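Local coordinates for uncharacterized protein (Mycobacterium avium subsp. paratuberculosis, PDB 4R9Z) that probably hydrolyses fatty acyl-CoA thioesters, as expected of a type II acyl-CoA thioesterase built from a double hot-dog fold, at residues Ala49-Ala54 with Ser108-Val113; Trp178-Arg183 with Ala230-Trp235; Ala200-Glu205 with Leu236-Ser241. All coordinates share one frame; numbering follows the deposited sequence.

Interaction 1 of 3, residues Ala49-Ala54 with Ser108-Val113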
loop_
_atom_site.group_PDB
_atom_site.type_symbol
_atom_site.label_atom_id
_atom_site.label_comp_id
_atom_site.label_asym_id
_atom_site.label_seq_id
_atom_site.Cartn_x
_atom_site.Cartn_y
_atom_site.Cartn_z
ATOM N N ALA B 49 9.187 7.395 -14.247
ATOM C CA ALA B 49 10.507 7.845 -13.850
ATOM C C ALA B 49 11.304 6.679 -13.288
ATOM O O ALA B 49 12.376 6.355 -13.788
ATOM C CB ALA B 49 10.399 8.955 -12.829
ATOM N N ALA B 50 10.733 6.009 -12.294
ATOM C CA ALA B 50 11.364 4.854 -11.679
ATOM C C ALA B 50 11.644 3.760 -12.705
ATOM O O ALA B 50 12.741 3.205 -12.749
ATOM C CB ALA B 50 10.492 4.316 -10.554
ATOM N N SER B 51 10.644 3.461 -13.527
ATOM C CA SER B 51 10.737 2.389 -14.512
ATOM C C SER B 51 11.883 2.586 -15.500
ATOM O O SER B 51 12.542 1.624 -15.884
ATOM C CB SER B 51 9.421 2.264 -15.274
ATOM O OG SER B 51 8.337 2.089 -14.383
ATOM N N ARG B 52 12.097 3.828 -15.925
ATOM C CA ARG B 52 13.169 4.152 -16.866
ATOM C C ARG B 52 14.569 4.036 -16.263
ATOM O O ARG B 52 15.555 3.984 -16.996
ATOM C CB ARG B 52 12.964 5.560 -17.429
ATOM C CG ARG B 52 11.782 5.647 -18.380
ATOM C CD ARG B 52 11.485 7.070 -18.820
ATOM N NE ARG B 52 12.561 7.651 -19.614
ATOM C CZ ARG B 52 12.504 8.858 -20.162
ATOM N NH1 ARG B 52 11.425 9.610 -20.005
ATOM N NH2 ARG B 52 13.527 9.313 -20.867
ATOM N N THR B 53 14.654 3.999 -14.935
ATOM C CA THR B 53 15.926 3.769 -14.250
ATOM C C THR B 53 16.088 2.300 -13.884
ATOM O O THR B 53 17.058 1.926 -13.233
ATOM C CB THR B 53 16.068 4.599 -12.961
ATOM O OG1 THR B 53 15.205 4.079 -11.939
ATOM C CG2 THR B 53 15.785 6.076 -13.225
ATOM N N ALA B 54 15.095 1.488 -14.232
ATOM C CA ALA B 54 15.191 0.042 -14.049
ATOM C C ALA B 54 15.229 -0.635 -15.412
ATOM O O ALA B 54 14.227 -0.671 -16.123
ATOM C CB ALA B 54 14.032 -0.476 -13.222
ATOM N N SER B 108 8.561 1.996 -5.406
ATOM C CA SER B 108 8.136 1.040 -6.415
ATOM C C SER B 108 9.111 -0.111 -6.470
ATOM O O SER B 108 10.278 0.035 -6.120
ATOM C CB SER B 108 8.027 1.697 -7.791
ATOM O OG SER B 108 9.221 2.378 -8.126
ATOM N N SER B 109 8.623 -1.262 -6.909
ATOM C CA SER B 109 9.444 -2.454 -6.954
ATOM C C SER B 109 9.289 -3.115 -8.319
ATOM O O SER B 109 8.242 -3.002 -8.963
ATOM C CB SER B 109 9.068 -3.408 -5.821
ATOM O OG SER B 109 9.968 -4.499 -5.755
ATOM N N PHE B 110 10.358 -3.762 -8.768
ATOM C CA PHE B 110 10.459 -4.284 -10.128
ATOM C C PHE B 110 11.101 -5.667 -10.112
ATOM O O PHE B 110 11.890 -5.976 -9.219
ATOM C CB PHE B 110 11.296 -3.354 -11.010
ATOM C CG PHE B 110 10.800 -1.941 -11.054
ATOM C CD1 PHE B 110 11.143 -1.044 -10.054
ATOM C CD2 PHE B 110 10.029 -1.498 -12.109
ATOM C CE1 PHE B 110 10.694 0.263 -10.091
ATOM C CE2 PHE B 110 9.581 -0.194 -12.152
ATOM C CZ PHE B 110 9.914 0.688 -11.140
ATOM N N LYS B 111 10.775 -6.499 -11.092
ATOM C CA LYS B 111 11.529 -7.728 -11.289
ATOM C C LYS B 111 11.537 -8.147 -12.751
ATOM O O LYS B 111 10.800 -7.598 -13.571
ATOM C CB LYS B 111 10.976 -8.858 -10.424
ATOM C CG LYS B 111 9.538 -9.215 -10.705
ATOM C CD LYS B 111 9.135 -10.454 -9.923
ATOM C CE LYS B 111 10.007 -11.641 -10.293
ATOM N NZ LYS B 111 9.263 -12.923 -10.176
ATOM N N VAL B 112 12.395 -9.110 -13.072
ATOM C CA VAL B 112 12.438 -9.671 -14.413
ATOM C C VAL B 112 11.365 -10.756 -14.501
ATOM O O VAL B 112 11.132 -11.489 -13.538
ATOM C CB VAL B 112 13.833 -10.244 -14.754
ATOM C CG1 VAL B 112 14.855 -9.120 -14.859
ATOM C CG2 VAL B 112 14.271 -11.257 -13.707
ATOM N N VAL B 113 10.699 -10.839 -15.647
ATOM C CA VAL B 113 9.514 -11.685 -15.788
ATOM C C VAL B 113 9.854 -13.069 -16.354
ATOM O O VAL B 113 10.827 -13.226 -17.089
ATOM C CB VAL B 113 8.454 -10.987 -16.686
ATOM C CG1 VAL B 113 7.180 -11.816 -16.805
ATOM C CG2 VAL B 113 8.128 -9.610 -16.130
#

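Interaction 2 of 3, residues Trp178-Arg183 with Ala230-Trp235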
loop_
_atom_site.group_PDB
_atom_site.type_symbol
_atom_site.label_atom_id
_atom_site.label_comp_id
_atom_site.label_asym_id
_atom_site.label_seq_id
_atom_site.Cartn_x
_atom_site.Cartn_y
_atom_site.Cartn_z
ATOM N N TRP B 178 -13.951 0.254 -18.622
ATOM C CA TRP B 178 -13.196 1.376 -19.151
ATOM C C TRP B 178 -12.204 0.906 -20.203
ATOM O O TRP B 178 -11.736 -0.240 -20.180
ATOM C CB TRP B 178 -12.467 2.124 -18.030
ATOM C CG TRP B 178 -11.175 1.491 -17.637
ATOM C CD1 TRP B 178 -10.997 0.429 -16.796
ATOM C CD2 TRP B 178 -9.871 1.873 -18.085
ATOM N NE1 TRP B 178 -9.660 0.131 -16.689
ATOM C CE2 TRP B 178 -8.948 1.002 -17.472
ATOM C CE3 TRP B 178 -9.394 2.869 -18.943
ATOM C CZ2 TRP B 178 -7.575 1.098 -17.692
ATOM C CZ3 TRP B 178 -8.035 2.963 -19.160
ATOM C CH2 TRP B 178 -7.139 2.081 -18.536
ATOM N N ARG B 179 -11.915 1.797 -21.140
ATOM C CA ARG B 179 -10.834 1.596 -22.086
ATOM C C ARG B 179 -10.290 2.961 -22.476
ATOM O O ARG B 179 -11.000 3.963 -22.367
ATOM C CB ARG B 179 -11.321 0.827 -23.314
ATOM C CG ARG B 179 -12.266 1.620 -24.203
ATOM C CD ARG B 179 -12.707 0.798 -25.403
ATOM N NE ARG B 179 -13.698 1.501 -26.213
ATOM C CZ ARG B 179 -14.135 1.074 -27.393
ATOM N NH1 ARG B 179 -13.669 -0.059 -27.902
ATOM N NH2 ARG B 179 -15.038 1.777 -28.062
ATOM N N PRO B 180 -9.028 3.014 -22.923
ATOM C CA PRO B 180 -8.507 4.310 -23.369
ATOM C C PRO B 180 -9.179 4.741 -24.669
ATOM O O PRO B 180 -9.449 3.901 -25.531
ATOM C CB PRO B 180 -7.009 4.048 -23.571
ATOM C CG PRO B 180 -6.724 2.776 -22.830
ATOM C CD PRO B 180 -7.985 1.978 -22.848
ATOM N N ASP B 181 -9.429 6.038 -24.809
ATOM C CA ASP B 181 -10.082 6.561 -26.002
ATOM C C ASP B 181 -9.032 6.891 -27.064
ATOM O O ASP B 181 -8.647 8.052 -27.238
ATOM C CB ASP B 181 -10.920 7.796 -25.663
ATOM C CG ASP B 181 -11.806 8.236 -26.817
ATOM O OD1 ASP B 181 -12.136 7.384 -27.670
ATOM O OD2 ASP B 181 -12.171 9.429 -26.872
ATOM N N GLY B 182 -8.567 5.862 -27.765
ATOM C CA GLY B 182 -7.437 5.997 -28.668
ATOM C C GLY B 182 -6.535 4.780 -28.583
ATOM O O GLY B 182 -6.743 3.900 -27.745
ATOM N N ARG B 183 -5.544 4.714 -29.465
ATOM C CA ARG B 183 -4.665 3.552 -29.528
ATOM C C ARG B 183 -3.426 3.742 -28.645
ATOM O O ARG B 183 -2.877 4.842 -28.562
ATOM C CB ARG B 183 -4.253 3.284 -30.978
ATOM C CG ARG B 183 -3.447 2.010 -31.181
ATOM C CD ARG B 183 -4.303 0.792 -30.853
ATOM N NE ARG B 183 -5.411 0.656 -31.798
ATOM C CZ ARG B 183 -6.089 -0.468 -32.012
ATOM N NH1 ARG B 183 -5.782 -1.574 -31.344
ATOM N NH2 ARG B 183 -7.079 -0.485 -32.895
ATOM N N ALA B 230 -1.847 -5.726 -18.665
ATOM C CA ALA B 230 -3.107 -5.153 -19.117
ATOM C C ALA B 230 -3.243 -5.146 -20.633
ATOM O O ALA B 230 -2.287 -4.855 -21.354
ATOM C CB ALA B 230 -3.263 -3.743 -18.581
ATOM N N VAL B 231 -4.451 -5.444 -21.105
ATOM C CA VAL B 231 -4.757 -5.378 -22.527
ATOM C C VAL B 231 -5.624 -4.157 -22.789
ATOM O O VAL B 231 -6.834 -4.191 -22.573
ATOM C CB VAL B 231 -5.490 -6.634 -23.012
ATOM C CG1 VAL B 231 -5.863 -6.483 -24.469
ATOM C CG2 VAL B 231 -4.622 -7.868 -22.814
ATOM N N LEU B 232 -5.004 -3.078 -23.256
ATOM C CA LEU B 232 -5.714 -1.817 -23.448
ATOM C C LEU B 232 -6.343 -1.694 -24.829
ATOM O O LEU B 232 -6.789 -0.616 -25.216
ATOM C CB LEU B 232 -4.769 -0.636 -23.226
ATOM C CG LEU B 232 -4.111 -0.478 -21.856
ATOM C CD1 LEU B 232 -3.187 0.725 -21.875
ATOM C CD2 LEU B 232 -5.164 -0.326 -20.769
ATOM N N SER B 233 -6.381 -2.797 -25.569
ATOM C CA SER B 233 -6.975 -2.795 -26.900
ATOM C C SER B 233 -8.427 -3.237 -26.816
ATOM O O SER B 233 -9.089 -3.438 -27.831
ATOM C CB SER B 233 -6.201 -3.717 -27.841
ATOM O OG SER B 233 -6.115 -5.025 -27.302
ATOM N N ASP B 234 -8.915 -3.368 -25.588
ATOM C CA ASP B 234 -10.283 -3.784 -25.336
ATOM C C ASP B 234 -10.702 -3.221 -23.978
ATOM O O ASP B 234 -9.902 -2.569 -23.307
ATOM C CB ASP B 234 -10.396 -5.309 -25.367
ATOM C CG ASP B 234 -11.807 -5.787 -25.652
ATOM O OD1 ASP B 234 -12.733 -4.948 -25.685
ATOM O OD2 ASP B 234 -11.987 -7.009 -25.836
ATOM N N TRP B 235 -11.954 -3.438 -23.584
ATOM C CA TRP B 235 -12.452 -2.885 -22.325
ATOM C C TRP B 235 -11.834 -3.565 -21.106
ATOM O O TRP B 235 -11.431 -4.733 -21.165
ATOM C CB TRP B 235 -13.976 -2.992 -22.254
ATOM C CG TRP B 235 -14.681 -2.129 -23.248
ATOM C CD1 TRP B 235 -14.991 -2.448 -24.539
ATOM C CD2 TRP B 235 -15.163 -0.796 -23.038
ATOM N NE1 TRP B 235 -15.639 -1.398 -25.146
ATOM C CE2 TRP B 235 -15.757 -0.372 -24.246
ATOM C CE3 TRP B 235 -15.151 0.078 -21.949
ATOM C CZ2 TRP B 235 -16.331 0.887 -24.393
ATOM C CZ3 TRP B 235 -15.721 1.331 -22.098
ATOM C CH2 TRP B 235 -16.304 1.723 -23.312
#

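Interaction 3 of 3, residues Ala200-Glu205 with Leu236-Ser241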
loop_
_atom_site.group_PDB
_atom_site.type_symbol
_atom_site.label_atom_id
_atom_site.label_comp_id
_atom_site.label_asym_id
_atom_site.label_seq_id
_atom_site.Cartn_x
_atom_site.Cartn_y
_atom_site.Cartn_z
ATOM N N ALA B 200 -6.275 5.369 -10.052
ATOM C CA ALA B 200 -6.294 6.397 -9.027
ATOM C C ALA B 200 -7.424 7.411 -9.206
ATOM O O ALA B 200 -8.136 7.720 -8.251
ATOM C CB ALA B 200 -4.947 7.111 -8.985
ATOM N N VAL B 201 -7.575 7.935 -10.419
ATOM C CA VAL B 201 -8.504 9.042 -10.662
ATOM C C VAL B 201 -9.986 8.662 -10.596
ATOM O O VAL B 201 -10.836 9.528 -10.402
ATOM C CB VAL B 201 -8.249 9.701 -12.039
ATOM C CG1 VAL B 201 -6.840 10.260 -12.109
ATOM C CG2 VAL B 201 -8.488 8.706 -13.164
ATOM N N THR B 202 -10.297 7.378 -10.743
ATOM C CA THR B 202 -11.692 6.935 -10.733
ATOM C C THR B 202 -12.146 6.462 -9.362
ATOM O O THR B 202 -13.293 6.062 -9.179
ATOM C CB THR B 202 -11.932 5.804 -11.734
ATOM O OG1 THR B 202 -11.067 4.700 -11.437
ATOM C CG2 THR B 202 -11.683 6.294 -13.139
ATOM N N LEU B 203 -11.246 6.475 -8.409
ATOM C CA LEU B 203 -11.480 5.838 -7.145
ATOM C C LEU B 203 -12.030 6.723 -6.057
ATOM O O LEU B 203 -12.269 6.277 -4.986
ATOM C CB LEU B 203 -10.231 5.139 -6.680
ATOM C CG LEU B 203 -10.486 3.817 -6.034
ATOM C CD1 LEU B 203 -11.354 2.995 -6.919
ATOM C CD2 LEU B 203 -9.203 3.091 -5.753
ATOM N N THR B 204 -12.181 7.982 -6.341
ATOM C CA THR B 204 -12.900 8.843 -5.469
ATOM C C THR B 204 -14.365 8.551 -5.310
ATOM O O THR B 204 -14.886 8.712 -4.246
ATOM C CB THR B 204 -12.807 10.258 -5.948
ATOM O OG1 THR B 204 -12.880 10.264 -7.376
ATOM C CG2 THR B 204 -11.526 10.806 -5.512
ATOM N N GLU B 205 -15.051 8.183 -6.384
ATOM C CA GLU B 205 -16.498 8.191 -6.369
ATOM C C GLU B 205 -17.089 7.257 -5.367
ATOM O O GLU B 205 -18.033 7.658 -4.721
ATOM C CB GLU B 205 -17.128 8.007 -7.766
ATOM C CG GLU B 205 -18.498 7.292 -7.848
ATOM C CD GLU B 205 -19.701 8.005 -7.210
ATOM O OE1 GLU B 205 -19.614 9.155 -6.797
ATOM O OE2 GLU B 205 -20.778 7.408 -7.153
ATOM N N LEU B 236 -11.788 -2.830 -19.997
ATOM C CA LEU B 236 -11.276 -3.359 -18.738
ATOM C C LEU B 236 -12.306 -3.199 -17.627
ATOM O O LEU B 236 -12.970 -2.166 -17.529
ATOM C CB LEU B 236 -9.982 -2.651 -18.332
ATOM C CG LEU B 236 -8.718 -2.855 -19.164
ATOM C CD1 LEU B 236 -7.519 -2.342 -18.394
ATOM C CD2 LEU B 236 -8.546 -4.316 -19.519
ATOM N N PHE B 237 -12.419 -4.222 -16.785
ATOM C CA PHE B 237 -13.329 -4.192 -15.644
ATOM C C PHE B 237 -12.618 -3.641 -14.413
ATOM O O PHE B 237 -11.626 -4.209 -13.961
ATOM C CB PHE B 237 -13.862 -5.596 -15.358
ATOM C CG PHE B 237 -14.989 -5.638 -14.360
ATOM C CD1 PHE B 237 -14.731 -5.730 -13.001
ATOM C CD2 PHE B 237 -16.308 -5.617 -14.782
ATOM C CE1 PHE B 237 -15.769 -5.778 -12.083
ATOM C CE2 PHE B 237 -17.346 -5.671 -13.867
ATOM C CZ PHE B 237 -17.077 -5.748 -12.519
ATOM N N TYR B 238 -13.130 -2.544 -13.864
ATOM C CA TYR B 238 -12.546 -1.976 -12.655
ATOM C C TYR B 238 -13.547 -1.993 -11.514
ATOM O O TYR B 238 -14.376 -1.093 -11.382
ATOM C CB TYR B 238 -12.061 -0.548 -12.905
ATOM C CG TYR B 238 -11.150 -0.008 -11.824
ATOM C CD1 TYR B 238 -10.383 -0.863 -11.045
ATOM C CD2 TYR B 238 -11.032 1.363 -11.605
ATOM C CE1 TYR B 238 -9.540 -0.374 -10.062
ATOM C CE2 TYR B 238 -10.188 1.864 -10.625
ATOM C CZ TYR B 238 -9.445 0.989 -9.859
ATOM O OH TYR B 238 -8.605 1.477 -8.884
ATOM N N ASP B 239 -13.442 -3.017 -10.677
ATOM C CA ASP B 239 -14.280 -3.141 -9.496
ATOM C C ASP B 239 -13.822 -2.138 -8.445
ATOM O O ASP B 239 -12.647 -2.091 -8.104
ATOM C CB ASP B 239 -14.211 -4.570 -8.956
ATOM C CG ASP B 239 -15.455 -4.969 -8.200
ATOM O OD1 ASP B 239 -16.412 -4.168 -8.170
ATOM O OD2 ASP B 239 -15.478 -6.092 -7.652
ATOM N N ARG B 240 -14.756 -1.335 -7.942
ATOM C CA ARG B 240 -14.436 -0.265 -6.997
ATOM C C ARG B 240 -15.351 -0.313 -5.784
ATOM O O ARG B 240 -16.546 -0.574 -5.910
ATOM C CB ARG B 240 -14.568 1.108 -7.661
ATOM C CG ARG B 240 -13.811 1.279 -8.966
ATOM C CD ARG B 240 -14.072 2.658 -9.583
ATOM N NE ARG B 240 -15.469 2.843 -9.963
ATOM C CZ ARG B 240 -15.979 3.978 -10.438
ATOM N NH1 ARG B 240 -15.208 5.045 -10.600
ATOM N NH2 ARG B 240 -17.265 4.046 -10.757
ATOM N N SER B 241 -14.796 -0.020 -4.614
ATOM C CA SER B 241 -15.589 0.041 -3.395
ATOM C C SER B 241 -14.935 0.939 -2.341
ATOM O O SER B 241 -13.784 1.337 -2.487
ATOM C CB SER B 241 -15.813 -1.369 -2.856
ATOM O OG SER B 241 -14.583 -1.990 -2.543
#

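Interaction 1 of 3, residues Ala49-Ala54 with Ser108-Val113
Ala50, in the last turns of helix 39-52, directs its CB at strand 101-111 and reaches two residues there: the hydroxyl of Ser108, with Ala50 CB 3.4 Å from Ser108 OG, and the tip of the Phe110 ring, with Ala50 CB 3.7 Å from Phe110 CZ. The methyl lies near the ring plane, so it meets an edge. Ser51 comes to the same rim, its OG 3.4 Å from Phe110 CE2. No hydrogen bond spans the segments; Ser51 OG, anti to its own carbonyl carbon, is bonded back to Leu47 O one helical turn earlier. Just past the helix Thr53 turns back: its OG1, also bonded to Arg92, lies 2.7 Å from Ala50 O, in the carbonyl plane and on a lone pair, while Thr53 N grips the same oxygen at 3.0 Å. The chain then turns, and Ala54 drops its CB over a face of Phe110, 4.2 Å from the ring centroid and 13° off the normal, a CH-pi contact. Phe110 is thus bounded by alanine methyls at an edge and over a face, its CG placed beside the backbone N (chi1 -56°). This is the helix-on-sheet packing of the N-terminal hot-dog domain: strand 101-111 runs between strands 89-98 and 58-66, and Arg92 and Val94 of strand 89-98 also touch Ala50, extending the seat of the helix end onto the neighbouring strand.

Interaction 2 of 3, residues Trp178-Arg183 with Ala230-Trp235
The tightest part of this contact is the crossing of Arg179 over the indole of Trp235. Arg179 runs extended from CG to NE, laying its aliphatic chain on a ring face: Arg179 CD is 3.6 Å from the centroid of the Trp235 five-membered ring and 18° off the normal, a CH-pi contact. Farther out the guanidinium lies nearly parallel to the indole, over its face, the planes 15° apart and Arg179 NE 3.3 Å from Trp235 CZ2. A salt bridge from that NE to Glu160 on strand 159-163 anchors the charged end. Trp178 O, paired with the backbone of Leu236, also makes a CA-H...O contact with Trp235, with Trp178 O and Trp235 CA 3.5 Å apart. In the C-terminal hot-dog domain strand 176-180 pairs antiparallel with strand 236-246, and the loop 230-235 passes alongside its end just before that pairing begins. Leu232 packs against Trp178 and Pro180: its CD2 lies 3.8 Å from Trp178 CH2, and its CB 4.0 Å from Pro180 CG, Pro180 and Leu232 crossing at about a right angle. Helix 188-201 touches both Trp178 and Leu232. The opposite end is looser and solvent-exposed. Past the inverse gamma turn centred on Asp181, Arg183 bends at chi2 and chi3, bringing its NH1 no nearer than 4.1 Å to Ser233 CB.

Interaction 3 of 3, residues Ala200-Glu205 with Leu236-Ser241
The short link between helices 188-201 and 204-211 passes beside strand 236-246, with Leu203 CA and Arg240 CA, the closest alpha carbons, 6.8 Å apart. Two strand residues, Tyr238 and Arg240, point their CB atoms at this link. Tyr238 CG is anti to the backbone N (chi1 -166°), which brings the ring tip to tip with Thr202: Thr202 OG1 lies in the ring plane, at the edge, 3.1 Å from Tyr238 CE2. Each hydroxyl has its own partner: Thr202 OG1 is hydrogen-bonded to Met198 O and Tyr238 OH to Ser199 O, both near the end of helix 188-201. In a hot-dog domain a helix lies against a strongly curved antiparallel sheet, and here the strand packs against the point where the chain leaves that helix. The Leu203 and Tyr238 side chains cross at about a right angle, Leu203 CD1 4.0 Å from Tyr238 CZ and Leu203 CD2 3.6 Å from Tyr238 OH. Leu203 also slides past Arg240 in the opposite sense, Leu203 CD1 being 3.6 Å from Arg240 CG. That CG in turn sits over a face of the tyrosine. The arginine bends at chi3 (-64°), presenting an edge of its guanidinium to the link: Arg240 NH1 donates a weak bond to Thr202 O at 2.6 Å with an angle of 128°, while Arg240 NE is bonded to Val174 O.

Interactions 2 and 3 belong to the C-terminal hot-dog domain and adjoin directly: Trp178 O and Leu236 N, 2.6 Å apart, probably share a hydrogen bond where strands 176-180 and 236-246 pair, and helix 188-201 touches interaction 2 and runs into the first segment of interaction 3. Interaction 1 stands apart in the N-terminal hot-dog domain, with its centre about 23 Å and 24 Å from those of interactions 2 and 3. Interactions 1 and 3 are buried, and each sets the chain at or just past a helix end against a strand; the first is joined by methyls round one phenyl ring, whereas the other adds a weak arginine-to-carbonyl bond. Interaction 2, partly exposed, joins strand to loop and relies on an arginine lying over an indole.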